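Local structure of lysine-sensitive aspartokinase 3 (Escherichia coli, 2J0W) at residues I337-I342 / L351-T356; N307-T312 / V382-A387; A301-R306 / L388-G393. The protein catalyses the ATP-dependent phosphorylation of L-aspartate to 4-phospho-L-aspartate, the first step of lysine biosynthesis, and is inhibited allosterically by lysine. All coordinates share one frame; numbering follows the deposited sequence.

Contact 1: residues I337-I342 / L351-T356; sequences ISVDLI and LTLDTT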
loop_
_atom_site.group_PDB
_atom_site.type_symbol
_atom_site.label_atom_id
_atom_site.label_comp_id
_atom_site.label_asym_id
_atom_site.label_seq_id
_atom_site.Cartn_x
_atom_site.Cartn_y
_atom_site.Cartn_z
ATOM N N ILE A 337 -3.996 6.684 14.500
ATOM C CA ILE A 337 -4.736 6.906 13.270
ATOM C C ILE A 337 -4.691 5.571 12.530
ATOM O O ILE A 337 -3.633 5.154 12.073
ATOM C CB ILE A 337 -4.034 7.958 12.413
ATOM C CG1 ILE A 337 -4.114 9.311 13.112
ATOM C CG2 ILE A 337 -4.642 8.003 11.024
ATOM C CD1 ILE A 337 -3.450 10.428 12.346
ATOM N N SER A 338 -5.825 4.892 12.429
ATOM C CA SER A 338 -5.869 3.606 11.753
ATOM C C SER A 338 -6.278 3.777 10.290
ATOM O O SER A 338 -7.213 4.521 9.981
ATOM C CB SER A 338 -6.853 2.686 12.483
ATOM O OG SER A 338 -6.914 1.393 11.896
ATOM N N VAL A 339 -5.567 3.087 9.397
ATOM C CA VAL A 339 -5.828 3.140 7.955
ATOM C C VAL A 339 -6.133 1.752 7.400
ATOM O O VAL A 339 -5.339 0.817 7.565
ATOM C CB VAL A 339 -4.613 3.700 7.187
ATOM C CG1 VAL A 339 -4.904 3.727 5.694
ATOM C CG2 VAL A 339 -4.287 5.087 7.697
ATOM N N ASP A 340 -7.283 1.628 6.739
ATOM C CA ASP A 340 -7.709 0.365 6.142
ATOM C C ASP A 340 -7.055 0.177 4.781
ATOM O O ASP A 340 -6.805 -0.947 4.361
ATOM C CB ASP A 340 -9.228 0.335 5.904
ATOM C CG ASP A 340 -10.043 0.570 7.160
ATOM O OD1 ASP A 340 -9.879 -0.176 8.150
ATOM O OD2 ASP A 340 -10.875 1.499 7.140
ATOM N N LEU A 341 -6.798 1.278 4.084
ATOM C CA LEU A 341 -6.235 1.195 2.747
ATOM C C LEU A 341 -5.008 2.070 2.469
ATOM O O LEU A 341 -5.082 3.298 2.535
ATOM C CB LEU A 341 -7.336 1.507 1.717
ATOM C CG LEU A 341 -8.526 0.537 1.643
ATOM C CD1 LEU A 341 -9.602 1.088 0.722
ATOM C CD2 LEU A 341 -8.053 -0.811 1.141
ATOM N N ILE A 342 -3.887 1.420 2.145
ATOM C CA ILE A 342 -2.640 2.108 1.822
ATOM C C ILE A 342 -2.107 1.646 0.468
ATOM O O ILE A 342 -2.274 0.479 0.085
ATOM C CB ILE A 342 -1.531 1.837 2.866
ATOM C CG1 ILE A 342 -1.955 2.354 4.234
ATOM C CG2 ILE A 342 -0.244 2.517 2.440
ATOM C CD1 ILE A 342 -0.848 2.318 5.258
ATOM N N LEU A 351 -2.259 7.420 1.781
ATOM C CA LEU A 351 -3.122 6.899 2.834
ATOM C C LEU A 351 -4.607 7.225 2.624
ATOM O O LEU A 351 -4.964 8.382 2.380
ATOM C CB LEU A 351 -2.644 7.460 4.174
ATOM C CG LEU A 351 -1.211 7.105 4.574
ATOM C CD1 LEU A 351 -0.742 8.031 5.669
ATOM C CD2 LEU A 351 -1.156 5.666 5.041
ATOM N N THR A 352 -5.459 6.201 2.724
ATOM C CA THR A 352 -6.909 6.355 2.552
ATOM C C THR A 352 -7.581 6.504 3.912
ATOM O O THR A 352 -7.743 5.526 4.637
ATOM C CB THR A 352 -7.530 5.129 1.828
ATOM O OG1 THR A 352 -6.977 5.005 0.511
ATOM C CG2 THR A 352 -9.036 5.290 1.716
ATOM N N LEU A 353 -7.989 7.724 4.253
ATOM C CA LEU A 353 -8.604 7.979 5.556
ATOM C C LEU A 353 -10.123 8.123 5.622
ATOM O O LEU A 353 -10.723 8.992 4.980
ATOM C CB LEU A 353 -7.962 9.209 6.193
ATOM C CG LEU A 353 -6.451 9.081 6.395
ATOM C CD1 LEU A 353 -5.933 10.248 7.242
ATOM C CD2 LEU A 353 -6.154 7.743 7.068
ATOM N N ASP A 354 -10.728 7.268 6.438
ATOM C CA ASP A 354 -12.173 7.247 6.635
ATOM C C ASP A 354 -12.579 8.230 7.733
ATOM O O ASP A 354 -11.753 8.626 8.554
ATOM C CB ASP A 354 -12.606 5.822 7.004
ATOM C CG ASP A 354 -14.092 5.702 7.235
ATOM O OD1 ASP A 354 -14.866 6.397 6.532
ATOM O OD2 ASP A 354 -14.488 4.899 8.111
ATOM N N THR A 355 -13.840 8.647 7.742
ATOM C CA THR A 355 -14.289 9.564 8.782
ATOM C C THR A 355 -14.186 8.821 10.104
ATOM O O THR A 355 -14.078 7.592 10.132
ATOM C CB THR A 355 -15.738 10.007 8.575
ATOM O OG1 THR A 355 -16.588 8.850 8.498
ATOM C CG2 THR A 355 -15.853 10.862 7.299
ATOM N N THR A 356 -14.232 9.567 11.198
ATOM C CA THR A 356 -14.103 8.990 12.529
ATOM C C THR A 356 -15.186 7.999 12.949
ATOM O O THR A 356 -14.891 6.966 13.566
ATOM C CB THR A 356 -14.051 10.114 13.582
ATOM O OG1 THR A 356 -15.298 10.831 13.570
ATOM C CG2 THR A 356 -12.911 11.081 13.260
#
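This contact lies in a regulatory ACT domain, where Ile342 pairs with Leu351 in the hairpin of strands 341-345 and 348-353. The chain around 337-340 holds part of the allosteric site. Ser338, Val339 and Asp340 bind the inhibitor lysine in another structure of this enzyme, at a site shared by the two subunits of the dimer.

One backbone hydrogen bond crosses the segments. Thr352 N donates to Leu341 O at 2.9 Å. Beside this bond, the CB atoms of Leu341 and Thr352 pack 3.6 Å apart. Strands 417-420 and 426-432 cover these two side chains.

Ile342 and Leu351 form an antiparallel non-hydrogen-bonded pair. Their side chains lie side by side and point the same way. Ile342 CD1 reaches Leu351 CD2 at 3.4 Å.

Val339 packs beside this pair. Its CG1 is anti to the backbone N (chi1 179°) and meets Thr352 O at 3.5 Å. Its CG2 touches the CD2 methyls of Leu351 and Leu353, and its side chain crosses that of Leu351 at about a right angle.

Asp340 turns its carboxylate to Arg305, which forms a salt bridge with OD2. Asp354 OD2 is 5.1 Å from Asp340 OD2, so the nearby arginine probably eases the repulsion between two like charges. The second subunit also touches segment 337-342: Ile342 N donates to Thr344 OG1 of that subunit.

On the apolar side, Leu353 CD2 touches both Val339 CG2 at 3.3 Å and, more loosely, Ile337 CG2 at 4.2 Å.

Contact 2: residues N307-T312 / V382-A387; sequences NQTLLT and VEEGLA
Strand 308-312 runs antiparallel to strand 382-384 at 164°, with Leu310 opposite Glu383, and a beta bulge shifts the register by one before Gln308 meets Leu386. In this ACT region, required for homodimerization, strand 299-313 pairs with both 380-384 and 386-393. Leu310 N donates to Glu383 O at 2.9 Å, and Glu383 N returns a bond to Leu310 O at 3.1 Å. The bond from Gln308 N to Leu386 O is modelled too short for its length to be relied on. The bond back from Leu386 N to Gln308 O is weak at 3.4 Å. Both chains turn a corner here, at Asn307 and Gly385, and both corner residues have positive phi.

Val382 meets two side chains of the other strand. Its CG1 touches Thr309 CG2 at 3.5 Å. Its CG2 touches Leu311 CD1 at 3.4 Å, on the face that Val382 and Leu311 share. On the other face, Leu386 CD1 packs on Leu310 CB at 3.6 Å.

Gln308 keeps CB and CG beside Leu386 O, but its chain bends at chi2 (-64°) and its amide lies away from segment 382-387. There OE1 accepts from Arg305 NE, and NE2 donates to Asp354 OD1 and Arg306 O. Glu383 extends beyond CG to a salt bridge with Arg416.

Cohesion thus comes from backbone bonds and apolar side-chain packing, while the polar ends of Gln308 and Glu383 serve partners outside the two segments.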
loop_
_atom_site.group_PDB
_atom_site.type_symbol
_atom_site.label_atom_id
_atom_site.label_comp_id
_atom_site.label_asym_id
_atom_site.label_seq_id
_atom_site.Cartn_x
_atom_site.Cartn_y
_atom_site.Cartn_z
ATOM N N ASN A 307 -16.922 10.528 1.961
ATOM C CA ASN A 307 -16.101 11.512 2.652
ATOM C C ASN A 307 -14.772 10.952 3.117
ATOM O O ASN A 307 -14.369 11.121 4.272
ATOM C CB ASN A 307 -16.858 12.085 3.839
ATOM C CG ASN A 307 -18.258 12.481 3.474
ATOM O OD1 ASN A 307 -18.473 13.153 2.465
ATOM N ND2 ASN A 307 -19.230 12.066 4.292
ATOM N N GLN A 308 -14.096 10.277 2.202
ATOM C CA GLN A 308 -12.806 9.720 2.513
ATOM C C GLN A 308 -11.783 10.826 2.274
ATOM O O GLN A 308 -12.030 11.774 1.529
ATOM C CB GLN A 308 -12.533 8.512 1.620
ATOM C CG GLN A 308 -13.606 7.441 1.720
ATOM C CD GLN A 308 -13.707 6.814 3.104
ATOM O OE1 GLN A 308 -12.826 6.073 3.532
ATOM N NE2 GLN A 308 -14.790 7.107 3.808
ATOM N N THR A 309 -10.645 10.713 2.938
ATOM C CA THR A 309 -9.580 11.687 2.789
ATOM C C THR A 309 -8.334 10.943 2.301
ATOM O O THR A 309 -7.998 9.886 2.841
ATOM C CB THR A 309 -9.277 12.365 4.139
ATOM O OG1 THR A 309 -10.489 12.900 4.688
ATOM C CG2 THR A 309 -8.260 13.482 3.953
ATOM N N LEU A 310 -7.668 11.465 1.270
ATOM C CA LEU A 310 -6.450 10.820 0.765
ATOM C C LEU A 310 -5.211 11.585 1.221
ATOM O O LEU A 310 -4.897 12.656 0.697
ATOM C CB LEU A 310 -6.435 10.722 -0.770
ATOM C CG LEU A 310 -5.165 10.020 -1.295
ATOM C CD1 LEU A 310 -5.219 8.532 -0.953
ATOM C CD2 LEU A 310 -5.023 10.215 -2.802
ATOM N N LEU A 311 -4.519 11.019 2.205
ATOM C CA LEU A 311 -3.312 11.616 2.758
ATOM C C LEU A 311 -2.080 11.000 2.108
ATOM O O LEU A 311 -1.606 9.946 2.540
ATOM C CB LEU A 311 -3.266 11.372 4.256
ATOM C CG LEU A 311 -2.075 11.993 4.969
ATOM C CD1 LEU A 311 -2.121 13.513 4.843
ATOM C CD2 LEU A 311 -2.114 11.564 6.418
ATOM N N THR A 312 -1.574 11.660 1.070
ATOM C CA THR A 312 -0.400 11.195 0.332
ATOM C C THR A 312 0.900 11.738 0.942
ATOM O O THR A 312 1.060 12.945 1.125
ATOM C CB THR A 312 -0.489 11.631 -1.149
ATOM O OG1 THR A 312 -1.659 11.064 -1.749
ATOM C CG2 THR A 312 0.735 11.178 -1.914
ATOM N N VAL A 382 -3.105 16.428 1.129
ATOM C CA VAL A 382 -4.434 16.047 1.600
ATOM C C VAL A 382 -5.534 16.396 0.605
ATOM O O VAL A 382 -5.747 17.564 0.281
ATOM C CB VAL A 382 -4.792 16.722 2.945
ATOM C CG1 VAL A 382 -6.158 16.234 3.419
ATOM C CG2 VAL A 382 -3.728 16.418 3.987
ATOM N N GLU A 383 -6.229 15.368 0.129
ATOM C CA GLU A 383 -7.325 15.543 -0.811
ATOM C C GLU A 383 -8.618 15.090 -0.126
ATOM O O GLU A 383 -8.661 14.017 0.475
ATOM C CB GLU A 383 -7.067 14.717 -2.070
ATOM C CG GLU A 383 -5.708 14.977 -2.689
ATOM C CD GLU A 383 -5.629 14.544 -4.140
ATOM O OE1 GLU A 383 -4.529 14.646 -4.727
ATOM O OE2 GLU A 383 -6.665 14.110 -4.698
ATOM N N GLU A 384 -9.663 15.912 -0.211
ATOM C CA GLU A 384 -10.936 15.581 0.427
ATOM C C GLU A 384 -12.085 15.396 -0.556
ATOM O O GLU A 384 -11.914 15.536 -1.768
ATOM C CB GLU A 384 -11.319 16.664 1.433
ATOM C CG GLU A 384 -10.301 16.880 2.535
ATOM C CD GLU A 384 -10.714 17.978 3.493
ATOM O OE1 GLU A 384 -10.987 19.102 3.016
ATOM O OE2 GLU A 384 -10.763 17.718 4.717
ATOM N N GLY A 385 -13.260 15.076 -0.019
ATOM C CA GLY A 385 -14.425 14.894 -0.863
ATOM C C GLY A 385 -14.241 13.747 -1.829
ATOM O O GLY A 385 -14.683 13.804 -2.973
ATOM N N LEU A 386 -13.577 12.700 -1.356
ATOM C CA LEU A 386 -13.327 11.510 -2.153
ATOM C C LEU A 386 -14.148 10.381 -1.538
ATOM O O LEU A 386 -14.355 10.355 -0.325
ATOM C CB LEU A 386 -11.836 11.163 -2.115
ATOM C CG LEU A 386 -10.866 12.036 -2.914
ATOM C CD1 LEU A 386 -9.437 11.804 -2.448
ATOM C CD2 LEU A 386 -11.001 11.718 -4.400
ATOM N N ALA A 387 -14.613 9.456 -2.375
ATOM C CA ALA A 387 -15.423 8.328 -1.920
ATOM C C ALA A 387 -14.800 6.978 -2.288
ATOM O O ALA A 387 -14.322 6.787 -3.410
ATOM C CB ALA A 387 -16.823 8.439 -2.513
#

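Contact 3: residues A301-R306 / L388-G393; sequences ALALRR and LVALIG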
loop_
_atom_site.group_PDB
_atom_site.type_symbol
_atom_site.label_atom_id
_atom_site.label_comp_id
_atom_site.label_asym_id
_atom_site.label_seq_id
_atom_site.Cartn_x
_atom_site.Cartn_y
_atom_site.Cartn_z
ATOM N N ALA A 301 -21.010 -8.244 -3.536
ATOM C CA ALA A 301 -21.587 -6.914 -3.551
ATOM C C ALA A 301 -20.592 -5.783 -3.688
ATOM O O ALA A 301 -19.392 -5.991 -3.810
ATOM C CB ALA A 301 -22.397 -6.717 -2.290
ATOM N N LEU A 302 -21.130 -4.573 -3.665
ATOM C CA LEU A 302 -20.349 -3.356 -3.753
ATOM C C LEU A 302 -20.685 -2.551 -2.504
ATOM O O LEU A 302 -21.822 -2.566 -2.034
ATOM C CB LEU A 302 -20.738 -2.564 -4.998
ATOM C CG LEU A 302 -20.575 -3.299 -6.329
ATOM C CD1 LEU A 302 -21.173 -2.458 -7.439
ATOM C CD2 LEU A 302 -19.099 -3.580 -6.593
ATOM N N ALA A 303 -19.689 -1.862 -1.962
ATOM C CA ALA A 303 -19.863 -1.044 -0.765
ATOM C C ALA A 303 -19.269 0.333 -1.017
ATOM O O ALA A 303 -18.205 0.464 -1.629
ATOM C CB ALA A 303 -19.180 -1.701 0.421
ATOM N N LEU A 304 -19.966 1.355 -0.538
ATOM C CA LEU A 304 -19.533 2.736 -0.702
ATOM C C LEU A 304 -19.216 3.365 0.652
ATOM O O LEU A 304 -19.976 3.212 1.605
ATOM C CB LEU A 304 -20.641 3.528 -1.391
ATOM C CG LEU A 304 -20.499 5.042 -1.517
ATOM C CD1 LEU A 304 -19.449 5.399 -2.572
ATOM C CD2 LEU A 304 -21.860 5.615 -1.903
ATOM N N ARG A 305 -18.078 4.046 0.739
ATOM C CA ARG A 305 -17.676 4.730 1.971
ATOM C C ARG A 305 -17.370 6.169 1.560
ATOM O O ARG A 305 -16.380 6.446 0.887
ATOM C CB ARG A 305 -16.441 4.070 2.586
ATOM C CG ARG A 305 -16.359 4.246 4.090
ATOM C CD ARG A 305 -15.339 3.305 4.726
ATOM N NE ARG A 305 -13.955 3.704 4.467
ATOM C CZ ARG A 305 -12.907 2.970 4.822
ATOM N NH1 ARG A 305 -13.093 1.810 5.446
ATOM N NH2 ARG A 305 -11.678 3.387 4.557
ATOM N N ARG A 306 -18.250 7.077 1.961
ATOM C CA ARG A 306 -18.144 8.491 1.619
ATOM C C ARG A 306 -17.258 9.358 2.498
ATOM O O ARG A 306 -16.931 9.002 3.628
ATOM C CB ARG A 306 -19.535 9.113 1.607
ATOM C CG ARG A 306 -20.388 8.690 0.451
ATOM C CD ARG A 306 -21.117 9.895 -0.073
ATOM N NE ARG A 306 -21.527 9.720 -1.457
ATOM C CZ ARG A 306 -21.217 10.573 -2.428
ATOM N NH1 ARG A 306 -20.491 11.652 -2.158
ATOM N NH2 ARG A 306 -21.651 10.355 -3.661
ATOM N N LEU A 388 -14.807 6.042 -1.343
ATOM C CA LEU A 388 -14.240 4.714 -1.583
ATOM C C LEU A 388 -15.275 3.734 -2.114
ATOM O O LEU A 388 -16.396 3.667 -1.603
ATOM C CB LEU A 388 -13.662 4.119 -0.298
ATOM C CG LEU A 388 -13.213 2.655 -0.451
ATOM C CD1 LEU A 388 -11.859 2.625 -1.110
ATOM C CD2 LEU A 388 -13.137 1.961 0.888
ATOM N N VAL A 389 -14.893 2.969 -3.134
ATOM C CA VAL A 389 -15.773 1.951 -3.695
ATOM C C VAL A 389 -15.071 0.599 -3.545
ATOM O O VAL A 389 -13.935 0.418 -3.985
ATOM C CB VAL A 389 -16.106 2.212 -5.189
ATOM C CG1 VAL A 389 -16.867 1.024 -5.766
ATOM C CG2 VAL A 389 -16.969 3.452 -5.318
ATOM N N ALA A 390 -15.755 -0.342 -2.912
ATOM C CA ALA A 390 -15.195 -1.660 -2.682
ATOM C C ALA A 390 -16.010 -2.778 -3.316
ATOM O O ALA A 390 -17.233 -2.739 -3.303
ATOM C CB ALA A 390 -15.092 -1.901 -1.194
ATOM N N LEU A 391 -15.329 -3.774 -3.872
ATOM C CA LEU A 391 -16.002 -4.929 -4.451
ATOM C C LEU A 391 -15.655 -6.116 -3.583
ATOM O O LEU A 391 -14.487 -6.455 -3.417
ATOM C CB LEU A 391 -15.520 -5.223 -5.862
ATOM C CG LEU A 391 -15.923 -6.641 -6.300
ATOM C CD1 LEU A 391 -17.430 -6.729 -6.442
ATOM C CD2 LEU A 391 -15.253 -6.996 -7.610
ATOM N N ILE A 392 -16.661 -6.756 -3.024
ATOM C CA ILE A 392 -16.392 -7.896 -2.184
ATOM C C ILE A 392 -16.833 -9.176 -2.849
ATOM O O ILE A 392 -17.902 -9.243 -3.468
ATOM C CB ILE A 392 -17.077 -7.747 -0.835
ATOM C CG1 ILE A 392 -16.468 -6.543 -0.128
ATOM C CG2 ILE A 392 -16.930 -9.030 -0.006
ATOM C CD1 ILE A 392 -16.831 -6.450 1.309
ATOM N N GLY A 393 -15.986 -10.190 -2.718
ATOM C CA GLY A 393 -16.267 -11.479 -3.302
ATOM C C GLY A 393 -15.309 -12.500 -2.745
ATOM O O GLY A 393 -14.936 -12.442 -1.567
#
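Ala303 and Ala390 face each other at the middle of the contact, their CB atoms 4.4 Å apart on the same side of the sheet. Phe254 packs on Ala390 from this side. On the opposite side, larger groups meet obliquely. Leu302 CD2 reaches Leu391 CD1 at 3.6 Å, and Leu304 CD1 lies 4.2 Å from Val389 CG2. The chi2 of Leu391 (67°) brings its CD1 to 3.4 Å from Ala301 O as well. Helix 436-448 packs on Leu302.

The backbones form a regular antiparallel ladder of six hydrogen bonds. They link Ala301 with Ile392, Ala303 with Ala390 and Arg305 with Leu388, in both directions each time. The Ala390 N to Ala303 O bond measures 2.9 Å. This pair belongs to an ACT domain sheet, in which strand 426-432 also lies next to 386-393. As in other aspartokinases, one ACT unit is inserted in the chain of the other, so strands distant in sequence are neighbours here.

Toward the polar end, Leu388 packs against Arg305. Their CB atoms are 4.0 Å apart. The arginine chain bends at chi3 (74°), and Leu388 CD2 lies over one face of the guanidinium, offset toward its rim and 4.1 Å from Arg305 CZ. This buried group has several partners beyond the two strands. Besides its bonds to Gln308 and Asp340, NH1 makes a hydrogen bond with Thr253 O.

Overall arrangement
All three contacts involve connected antiparallel strands. Contacts 2 and 3 use the same long strand, 299-313, on the two sides of its corner at Asn307, and both also involve strand 386-393, which follows the corner at Gly385. Contact 1 joins them through strand 348-353, which bonds to 299-313 at Thr309 and Leu311. Contacts 1 and 3 are buried. Contact 2 is partly open to solvent. Contact 3 is a full backbone ladder, contact 2 a ladder broken by a bulge, and contact 1 mainly side-chain packing with a single backbone bond. Contact 1 also lies at the dimer interface, whereas no other chain touches contact 3. One arginine, Arg305, links all three contacts.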